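Local coordinates for gamma-glutamyltransferase 1 Threonine peptidase. MEROPS family T03 S-subunit (Pseudomonas nitroreducens, PDB 5ZJG), which catalyses transfer of the gamma-glutamyl group from gamma-glutamyl peptides to amino acids and hydrolyses glutathione to cysteinylglycine and glutamate, at residues Lys131-Tyr136 against Thr156-Gly161; Asp39-Phe44 against Asn62-Gly67; Ser5-Asp10 against Ile170-Lys175. All coordinates share one frame; numbering follows the deposited sequence. Where two conformers were deposited one is given.

Contact 1. Residues Lys131-Tyr136 against Thr156-Gly161; sequences KDTIYY and TLEDQG
Tyr136 lies across Asp159, and Tyr135 stands beside Glu158, where strands 133-136 and 156-159 run parallel, the two strands of a beta-alpha-beta crossover through helix 144-153. Their axes come within 4.8 Å, and five backbone hydrogen bonds, from Asp132 O with Thr156 N to Tyr136 O with Gln160 N, fix the register that puts Thr133 beside Thr156 and Ile134 beside Leu157. Beta-branched Thr133, Ile134 and Thr156 suit this extended backbone.

Thr133, Tyr135, Thr156 and Glu158 share one face. The paired threonines point the same way, and CG2 of Thr133 sits over a face of the Tyr135 ring. Tyr135 and Glu158 also run side by side, with ring and carboxylate planes steeply inclined; a water may link Tyr135 OH with Glu158 OE1, but the glutamate was modelled in two conformers and the link is doubtful. Gln160 crosses Tyr135 nearly at a right angle and brings OE1 to 3.5 Å from Tyr135 CB. That oxygen accepts from Arg96, which makes a cation-pi contact with the Tyr135 ring, while Gln160 NE2 is held by Trp162 O.

On the other face, Leu157 CD2 meets Ile134 CB at 4.0 Å, and Leu157 also packs against helix 144-153, where its apolar branches are at home. Tyr136 takes the crowded position between its backbone N and carbonyl carbon (chi1 63°). This folds the ring over the neighbouring strand: one face covers Glu158 O and Asp159 N, its CE1 lies 3.5 Å from Asp159 CB, and its edge meets Leu157 CB. At the end of the strand Asp159 opens an Asx turn: OD1 accepts from Gly161 N at 2.9 Å, the donor standing above the carboxylate plane.

Contact 2. Residues Asp39-Phe44 against Asn62-Gly67; sequences DEMDDF and NAIEPG. With GLY (glycine), chain E.
Met41, Asp43 and Phe44 bring the 3-10 turn of residues 40-43 against Asn62 and Ile64 of the irregular segment 62-67. At the start of the turn Glu40 takes no part in the contact; its carboxylate reaches the bound glycine, OE2 2.8 Å from the ligand N. Met41 curls back on itself (chi2 -70°, chi3 -75°), which lays its flexible thioether in the plane of the Phe44 ring, at the edge, and carries CE to 4.1 Å from Ile64 CG2. Asp43 works in two directions: OD2 accepts from the glycine N at 2.6 Å, consistent with a site for the amino group of L-glutamate, while its carbonyl O takes a bond of 2.8 Å from Asn62 ND2, in the carbonyl plane and on a lone pair. Because Asn62 OD1 accepts from Leu71 N, a leucine here would probably leave the Asp43 carbonyl and Leu71 N without these buried partners. Phe44 closes the turn, with Ile64 CA over the centre of its ring in a CH-pi contact and CB 3.4 Å from Ile64 CG1. Both segments belong to the long connection between strands 13-19 and 77-81; Asp39 ties it back to Leu20 and Asn21 just past strand 13-19, and the partner subunit packs on Met41 and Ile64.

Contact 3. Residues Ser5-Asp10 against Ile170-Lys175; sequences SIVDKD and IRVNGK
Val7 and Ile170 face each other between two stacked beta sheets, one holding strand 2-7 and the other strand 168-173, as in the layered sandwich of N-terminal nucleophile hydrolases. Here the strand axes pass 8.1 Å apart at 27°, a separation that suits interleaved side chains.

The apolar contacts are made by methyl groups. Val7 CG2 meets Ile170 CG2 at 3.8 Å, and Val7 CG1 reaches more loosely to Val172 CG2. Short, branched residues fill such an interlayer with little conformational freedom to lose.

A second set joins a side chain to backbone. The Ile170 chain runs on extended past CG1 (chi2 169°), carrying CD1 up to the opposite strand, 3.3 Å from Ser5 O and 3.6 Å from Ile6 CA.

The polar bonds reach just outside the two segments. Ser5 OG, a small hydroxyl suited to this buried place, bonds to His3 NE2 and to Gln168 O on facing strand 168-173. Backbones bond within their layers, Ile6 to Val14 and Ile170 to Val88, and a partner-subunit strand extends the first sheet beside Ser5-Val7.

Between 5-10 and 170-175 no hydrogen bond forms, and methyl packing sets little direction; a directional link between the layers lies next door, Ser5 OG to Gln168 O.

In the fold
From the N-terminal nucleophile Thr1 the chain at once lays down strand 2-7, the first half of contact 3, whose second half comes only at strand 168-173. Everything between is one long loop, and the other two contacts fall within it, one after the other, without crossing. Contact 2 closes first, on an irregular excursion after strand 13-19, with its 3-10 turn beside the glutamate site. Contact 1 follows, closing the crossover through helix 144-153 just before the chain returns to the stacked sheets. Contacts 1 and 3 lie on opposite sides of the chain's centre, their own centres about 36 Å apart. No two contacts touch, and they lie in different parts of the fold: stacked sheets, binding loop and beta-alpha-beta unit.

Contact 1. Residues Lys131-Tyr136 against Thr156-Gly161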
loop_
_atom_site.group_PDB
_atom_site.type_symbol
_atom_site.label_atom_id
_atom_site.label_comp_id
_atom_site.label_asym_id
_atom_site.label_seq_id
_atom_site.Cartn_x
_atom_site.Cartn_y
_atom_site.Cartn_z
ATOM N N LYS B 131 -0.072 -23.066 -3.463
ATOM C CA LYS B 131 1.040 -23.824 -4.022
ATOM C C LYS B 131 1.150 -23.610 -5.521
ATOM O O LYS B 131 0.170 -23.753 -6.256
ATOM C CB LYS B 131 0.851 -25.315 -3.707
ATOM C CG LYS B 131 1.812 -26.266 -4.432
ATOM C CD LYS B 131 1.510 -27.746 -4.069
ATOM C CE LYS B 131 2.436 -28.749 -4.776
ATOM N NZ LYS B 131 2.084 -30.183 -4.464
ATOM N N ASP B 132 2.345 -23.223 -5.956
ATOM C CA ASP B 132 2.700 -23.192 -7.380
ATOM C C ASP B 132 1.665 -22.455 -8.231
ATOM O O ASP B 132 1.387 -22.835 -9.370
ATOM C CB ASP B 132 2.898 -24.612 -7.907
ATOM C CG ASP B 132 4.071 -25.294 -7.269
ATOM O OD1 ASP B 132 4.953 -24.581 -6.753
ATOM O OD2 ASP B 132 4.118 -26.544 -7.287
ATOM N N THR B 133 1.092 -21.389 -7.683
ATOM C CA THR B 133 0.076 -20.601 -8.371
ATOM C C THR B 133 0.680 -19.252 -8.740
ATOM O O THR B 133 1.196 -18.541 -7.874
ATOM C CB THR B 133 -1.167 -20.436 -7.491
ATOM O OG1 THR B 133 -1.773 -21.722 -7.285
ATOM C CG2 THR B 133 -2.193 -19.532 -8.140
ATOM N N ILE B 134 0.660 -18.931 -10.035
ATOM C CA ILE B 134 1.086 -17.630 -10.535
ATOM C C ILE B 134 -0.160 -16.863 -10.938
ATOM O O ILE B 134 -0.966 -17.354 -11.743
ATOM C CB ILE B 134 2.051 -17.745 -11.728
ATOM C CG1 ILE B 134 3.330 -18.488 -11.345
ATOM C CG2 ILE B 134 2.418 -16.345 -12.238
ATOM C CD1 ILE B 134 4.170 -18.947 -12.585
ATOM N N TYR B 135 -0.305 -15.662 -10.395
ATOM C CA TYR B 135 -1.446 -14.808 -10.668
ATOM C C TYR B 135 -1.111 -13.835 -11.782
ATOM O O TYR B 135 0.006 -13.322 -11.847
ATOM C CB TYR B 135 -1.834 -14.028 -9.419
ATOM C CG TYR B 135 -2.349 -14.935 -8.328
ATOM C CD1 TYR B 135 -3.660 -15.382 -8.341
ATOM C CD2 TYR B 135 -1.516 -15.366 -7.308
ATOM C CE1 TYR B 135 -4.139 -16.221 -7.342
ATOM C CE2 TYR B 135 -1.982 -16.204 -6.312
ATOM C CZ TYR B 135 -3.291 -16.627 -6.337
ATOM O OH TYR B 135 -3.747 -17.464 -5.339
ATOM N N TYR B 136 -2.104 -13.560 -12.618
ATOM C CA TYR B 136 -2.025 -12.527 -13.645
ATOM C C TYR B 136 -3.310 -11.710 -13.605
ATOM O O TYR B 136 -4.276 -12.081 -12.935
ATOM C CB TYR B 136 -1.785 -13.148 -15.029
ATOM C CG TYR B 136 -2.881 -14.063 -15.531
ATOM C CD1 TYR B 136 -4.014 -13.544 -16.142
ATOM C CD2 TYR B 136 -2.769 -15.451 -15.429
ATOM C CE1 TYR B 136 -5.007 -14.371 -16.636
ATOM C CE2 TYR B 136 -3.772 -16.294 -15.913
ATOM C CZ TYR B 136 -4.890 -15.739 -16.512
ATOM O OH TYR B 136 -5.893 -16.542 -17.007
ATOM N N THR B 156 0.184 -23.478 -11.855
ATOM C CA THR B 156 -1.208 -23.141 -12.099
ATOM C C THR B 156 -1.290 -21.643 -12.347
ATOM O O THR B 156 -0.789 -20.855 -11.539
ATOM C CB THR B 156 -2.081 -23.530 -10.903
ATOM O OG1 THR B 156 -2.045 -24.953 -10.730
ATOM C CG2 THR B 156 -3.522 -23.065 -11.108
ATOM N N LEU B 157 -1.910 -21.250 -13.457
ATOM C CA LEU B 157 -2.099 -19.844 -13.790
ATOM C C LEU B 157 -3.539 -19.435 -13.527
ATOM O O LEU B 157 -4.474 -20.139 -13.923
ATOM C CB LEU B 157 -1.743 -19.581 -15.254
ATOM C CG LEU B 157 -0.458 -20.265 -15.712
ATOM C CD1 LEU B 157 -0.151 -19.909 -17.162
ATOM C CD2 LEU B 157 0.704 -19.901 -14.806
ATOM N N GLU B 158 -3.719 -18.298 -12.858
ATOM C CA GLU B 158 -5.053 -17.828 -12.509
ATOM C C GLU B 158 -5.168 -16.328 -12.711
ATOM O O GLU B 158 -4.280 -15.567 -12.314
ATOM C CB GLU B 158 -5.403 -18.182 -11.057
ATOM C CG GLU B 158 -6.328 -19.376 -10.951
ATOM C CD GLU B 158 -6.470 -19.880 -9.536
ATOM O OE1 GLU B 158 -6.512 -19.042 -8.609
ATOM O OE2 GLU B 158 -6.526 -21.113 -9.353
ATOM N N ASP B 159 -6.275 -15.913 -13.320
ATOM C CA ASP B 159 -6.644 -14.505 -13.371
ATOM C C ASP B 159 -7.161 -14.121 -11.991
ATOM O O ASP B 159 -8.183 -14.649 -11.544
ATOM C CB ASP B 159 -7.702 -14.275 -14.448
ATOM C CG ASP B 159 -8.133 -12.822 -14.556
ATOM O OD1 ASP B 159 -7.728 -11.997 -13.706
ATOM O OD2 ASP B 159 -8.890 -12.502 -15.504
ATOM N N GLN B 160 -6.446 -13.228 -11.299
ATOM C CA GLN B 160 -6.835 -12.898 -9.931
ATOM C C GLN B 160 -8.093 -12.045 -9.871
ATOM O O GLN B 160 -8.686 -11.925 -8.790
ATOM C CB GLN B 160 -5.694 -12.194 -9.196
ATOM C CG GLN B 160 -5.281 -10.874 -9.772
ATOM C CD GLN B 160 -4.098 -10.295 -9.034
ATOM O OE1 GLN B 160 -3.360 -11.019 -8.375
ATOM N NE2 GLN B 160 -3.911 -8.995 -9.147
ATOM N N GLY B 161 -8.526 -11.484 -10.998
ATOM C CA GLY B 161 -9.783 -10.775 -11.067
ATOM C C GLY B 161 -9.707 -9.314 -10.701
ATOM O O GLY B 161 -10.754 -8.682 -10.516
HETATM O O HOH W 1 -6.290 -18.789 -6.072
#

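Contact 2. Residues Asp39-Phe44 against Asn62-Gly67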
loop_
_atom_site.group_PDB
_atom_site.type_symbol
_atom_site.label_atom_id
_atom_site.label_comp_id
_atom_site.label_asym_id
_atom_site.label_seq_id
_atom_site.Cartn_x
_atom_site.Cartn_y
_atom_site.Cartn_z
ATOM N N ASP B 39 -11.123 -1.991 6.680
ATOM C CA ASP B 39 -11.203 -3.379 7.129
ATOM C C ASP B 39 -9.781 -3.939 7.175
ATOM O O ASP B 39 -9.510 -5.047 6.702
ATOM C CB ASP B 39 -12.183 -4.218 6.287
ATOM C CG ASP B 39 -11.816 -4.370 4.805
ATOM O OD1 ASP B 39 -10.897 -3.711 4.291
ATOM O OD2 ASP B 39 -12.508 -5.160 4.124
ATOM N N GLU B 40 -8.884 -3.173 7.810
ATOM C CA GLU B 40 -7.475 -3.534 7.886
ATOM C C GLU B 40 -7.222 -4.735 8.792
ATOM O O GLU B 40 -6.155 -5.350 8.708
ATOM C CB GLU B 40 -6.653 -2.342 8.366
ATOM C CG GLU B 40 -5.348 -2.163 7.639
ATOM C CD GLU B 40 -5.512 -1.608 6.223
ATOM O OE1 GLU B 40 -6.042 -0.486 6.048
ATOM O OE2 GLU B 40 -5.098 -2.286 5.272
ATOM N N MET B 41 -8.159 -5.074 9.672
ATOM C CA MET B 41 -7.898 -6.165 10.604
ATOM C C MET B 41 -7.633 -7.477 9.884
ATOM O O MET B 41 -6.997 -8.368 10.456
ATOM C CB MET B 41 -9.066 -6.329 11.575
ATOM C CG MET B 41 -9.241 -5.136 12.541
ATOM S SD MET B 41 -7.934 -4.995 13.778
ATOM C CE MET B 41 -8.329 -6.320 14.919
ATOM N N ASP B 42 -8.102 -7.626 8.647
ATOM C CA ASP B 42 -7.877 -8.885 7.940
ATOM C C ASP B 42 -6.417 -9.091 7.554
ATOM O O ASP B 42 -6.065 -10.199 7.114
ATOM C CB ASP B 42 -8.760 -8.969 6.688
ATOM C CG ASP B 42 -8.704 -10.344 6.017
ATOM O OD1 ASP B 42 -9.188 -11.337 6.609
ATOM O OD2 ASP B 42 -8.164 -10.443 4.892
ATOM N N ASP B 43 -5.562 -8.074 7.710
ATOM C CA ASP B 43 -4.139 -8.224 7.449
ATOM C C ASP B 43 -3.407 -8.903 8.602
ATOM O O ASP B 43 -2.277 -9.367 8.409
ATOM C CB ASP B 43 -3.521 -6.847 7.132
ATOM C CG ASP B 43 -3.695 -6.449 5.680
ATOM O OD1 ASP B 43 -4.148 -7.297 4.867
ATOM O OD2 ASP B 43 -3.378 -5.277 5.357
ATOM N N PHE B 44 -4.037 -9.017 9.773
ATOM C CA PHE B 44 -3.558 -9.928 10.797
ATOM C C PHE B 44 -3.814 -11.369 10.368
ATOM O O PHE B 44 -4.628 -11.647 9.484
ATOM C CB PHE B 44 -4.292 -9.719 12.130
ATOM C CG PHE B 44 -3.841 -8.522 12.946
ATOM C CD1 PHE B 44 -2.542 -8.407 13.412
ATOM C CD2 PHE B 44 -4.763 -7.557 13.310
ATOM C CE1 PHE B 44 -2.167 -7.318 14.200
ATOM C CE2 PHE B 44 -4.403 -6.459 14.102
ATOM C CZ PHE B 44 -3.110 -6.340 14.543
ATOM N N ASN B 62 2.357 -12.165 13.596
ATOM C CA ASN B 62 1.307 -11.315 13.051
ATOM C C ASN B 62 -0.070 -11.701 13.573
ATOM O O ASN B 62 -1.081 -11.427 12.931
ATOM C CB ASN B 62 1.350 -11.358 11.517
ATOM C CG ASN B 62 0.459 -10.305 10.872
ATOM O OD1 ASN B 62 0.325 -9.186 11.368
ATOM N ND2 ASN B 62 -0.177 -10.679 9.773
ATOM N N ALA B 63 -0.127 -12.315 14.763
ATOM C CA ALA B 63 -1.409 -12.575 15.394
ATOM C C ALA B 63 -2.002 -11.286 15.962
ATOM O O ALA B 63 -1.300 -10.303 16.223
ATOM C CB ALA B 63 -1.266 -13.607 16.520
ATOM N N ILE B 64 -3.317 -11.305 16.165
ATOM C CA ILE B 64 -4.031 -10.129 16.664
ATOM C C ILE B 64 -3.675 -9.897 18.128
ATOM O O ILE B 64 -3.805 -10.798 18.962
ATOM C CB ILE B 64 -5.551 -10.315 16.513
ATOM C CG1 ILE B 64 -5.933 -10.506 15.044
ATOM C CG2 ILE B 64 -6.325 -9.131 17.160
ATOM C CD1 ILE B 64 -7.287 -11.151 14.842
ATOM N N GLU B 65 -3.230 -8.686 18.449
ATOM C CA GLU B 65 -3.033 -8.283 19.838
ATOM C C GLU B 65 -3.501 -6.848 19.976
ATOM O O GLU B 65 -3.369 -6.058 19.033
ATOM C CB GLU B 65 -1.570 -8.368 20.304
ATOM C CG GLU B 65 -0.858 -9.672 19.947
ATOM C CD GLU B 65 0.581 -9.720 20.445
ATOM O OE1 GLU B 65 0.811 -9.504 21.659
ATOM O OE2 GLU B 65 1.485 -9.965 19.623
ATOM N N PRO B 66 -4.019 -6.471 21.138
ATOM C CA PRO B 66 -4.449 -5.084 21.322
ATOM C C PRO B 66 -3.301 -4.117 21.084
ATOM O O PRO B 66 -2.162 -4.357 21.497
ATOM C CB PRO B 66 -4.923 -5.046 22.783
ATOM C CG PRO B 66 -5.143 -6.418 23.167
ATOM C CD PRO B 66 -4.225 -7.273 22.356
ATOM N N GLY B 67 -3.616 -3.015 20.404
ATOM C CA GLY B 67 -2.640 -1.968 20.147
ATOM C C GLY B 67 -1.612 -2.266 19.080
ATOM O O GLY B 67 -0.696 -1.464 18.874
HETATM N N GLY E . -4.080 -3.949 3.198
HETATM C CA GLY E . -3.034 -4.446 2.321
HETATM C C GLY E . -1.661 -4.097 2.859
HETATM O O GLY E . -0.641 -4.677 2.480
HETATM O OXT GLY E . -1.559 -3.206 3.703
#

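Contact 3. Residues Ser5-Asp10 against Ile170-Lys175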
loop_
_atom_site.group_PDB
_atom_site.type_symbol
_atom_site.label_atom_id
_atom_site.label_comp_id
_atom_site.label_asym_id
_atom_site.label_seq_id
_atom_site.Cartn_x
_atom_site.Cartn_y
_atom_site.Cartn_z
ATOM N N SER B 5 3.128 9.768 -5.682
ATOM C CA SER B 5 4.546 10.089 -5.646
ATOM C C SER B 5 4.691 11.559 -5.985
ATOM O O SER B 5 4.005 12.046 -6.886
ATOM C CB SER B 5 5.328 9.240 -6.657
ATOM O OG SER B 5 5.291 7.871 -6.290
ATOM N N ILE B 6 5.573 12.263 -5.277
ATOM C CA ILE B 6 5.752 13.706 -5.470
ATOM C C ILE B 6 7.225 14.042 -5.328
ATOM O O ILE B 6 7.910 13.526 -4.447
ATOM C CB ILE B 6 4.931 14.558 -4.474
ATOM C CG1 ILE B 6 3.425 14.312 -4.671
ATOM C CG2 ILE B 6 5.247 16.037 -4.640
ATOM C CD1 ILE B 6 2.542 14.894 -3.594
ATOM N N VAL B 7 7.708 14.923 -6.189
ATOM C CA VAL B 7 9.036 15.509 -6.069
ATOM C C VAL B 7 8.864 17.011 -6.193
ATOM O O VAL B 7 8.138 17.474 -7.079
ATOM C CB VAL B 7 9.988 14.979 -7.166
ATOM C CG1 VAL B 7 11.324 15.701 -7.138
ATOM C CG2 VAL B 7 10.225 13.499 -6.989
ATOM N N ASP B 8 9.530 17.782 -5.333
ATOM C CA ASP B 8 9.468 19.229 -5.498
ATOM C C ASP B 8 10.755 19.758 -6.136
ATOM O O ASP B 8 11.711 19.021 -6.384
ATOM C CB ASP B 8 9.132 19.943 -4.170
ATOM C CG ASP B 8 10.231 19.865 -3.107
ATOM O OD1 ASP B 8 11.426 19.768 -3.430
ATOM O OD2 ASP B 8 9.863 19.937 -1.909
ATOM N N LYS B 9 10.737 21.054 -6.462
ATOM C CA LYS B 9 11.820 21.663 -7.229
ATOM C C LYS B 9 13.125 21.724 -6.450
ATOM O O LYS B 9 14.174 21.984 -7.051
ATOM C CB LYS B 9 11.431 23.074 -7.680
ATOM C CG LYS B 9 11.262 24.089 -6.559
ATOM C CD LYS B 9 10.809 25.427 -7.119
ATOM C CE LYS B 9 10.609 26.459 -6.025
ATOM N NZ LYS B 9 9.520 26.051 -5.078
ATOM N N ASP B 10 13.082 21.488 -5.140
ATOM C CA ASP B 10 14.271 21.424 -4.307
ATOM C C ASP B 10 14.826 20.008 -4.206
ATOM O O ASP B 10 15.790 19.789 -3.473
ATOM C CB ASP B 10 13.951 21.952 -2.908
ATOM C CG ASP B 10 13.594 23.433 -2.909
ATOM O OD1 ASP B 10 14.293 24.212 -3.580
ATOM O OD2 ASP B 10 12.611 23.812 -2.241
ATOM N N ILE B 170 7.867 8.673 -10.483
ATOM C CA ILE B 170 8.562 9.866 -10.968
ATOM C C ILE B 170 10.025 9.497 -11.137
ATOM O O ILE B 170 10.624 8.940 -10.218
ATOM C CB ILE B 170 8.437 11.047 -9.985
ATOM C CG1 ILE B 170 6.979 11.495 -9.856
ATOM C CG2 ILE B 170 9.324 12.228 -10.428
ATOM C CD1 ILE B 170 6.762 12.462 -8.714
ATOM N N ARG B 171 10.610 9.813 -12.297
ATOM C CA ARG B 171 12.038 9.613 -12.499
ATOM C C ARG B 171 12.722 10.966 -12.651
ATOM O O ARG B 171 12.194 11.865 -13.314
ATOM C CB ARG B 171 12.331 8.733 -13.724
ATOM C CG ARG B 171 13.814 8.591 -13.967
ATOM C CD ARG B 171 14.198 7.284 -14.626
ATOM N NE ARG B 171 13.670 7.147 -15.977
ATOM C CZ ARG B 171 14.041 6.199 -16.835
ATOM N NH1 ARG B 171 14.959 5.296 -16.486
ATOM N NH2 ARG B 171 13.497 6.158 -18.049
ATOM N N VAL B 172 13.884 11.117 -12.016
ATOM C CA VAL B 172 14.661 12.353 -12.076
ATOM C C VAL B 172 15.954 12.040 -12.799
ATOM O O VAL B 172 16.646 11.079 -12.446
ATOM C CB VAL B 172 14.949 12.935 -10.681
ATOM C CG1 VAL B 172 15.789 14.222 -10.792
ATOM C CG2 VAL B 172 13.641 13.203 -9.926
ATOM N N ASN B 173 16.280 12.847 -13.809
ATOM C CA ASN B 173 17.437 12.607 -14.667
ATOM C C ASN B 173 18.206 13.920 -14.705
ATOM O O ASN B 173 17.898 14.817 -15.496
ATOM C CB ASN B 173 17.008 12.131 -16.050
ATOM C CG ASN B 173 16.081 10.917 -15.986
ATOM O OD1 ASN B 173 14.856 11.052 -16.075
ATOM N ND2 ASN B 173 16.662 9.726 -15.825
ATOM N N GLY B 174 19.196 14.037 -13.839
ATOM C CA GLY B 174 19.835 15.328 -13.667
ATOM C C GLY B 174 18.819 16.300 -13.110
ATOM O O GLY B 174 18.245 16.085 -12.033
ATOM N N LYS B 175 18.551 17.369 -13.856
ATOM C CA LYS B 175 17.548 18.342 -13.444
ATOM C C LYS B 175 16.156 18.052 -13.999
ATOM O O LYS B 175 15.193 18.677 -13.549
ATOM C CB LYS B 175 17.980 19.753 -13.869
ATOM C CG LYS B 175 19.086 20.335 -13.000
#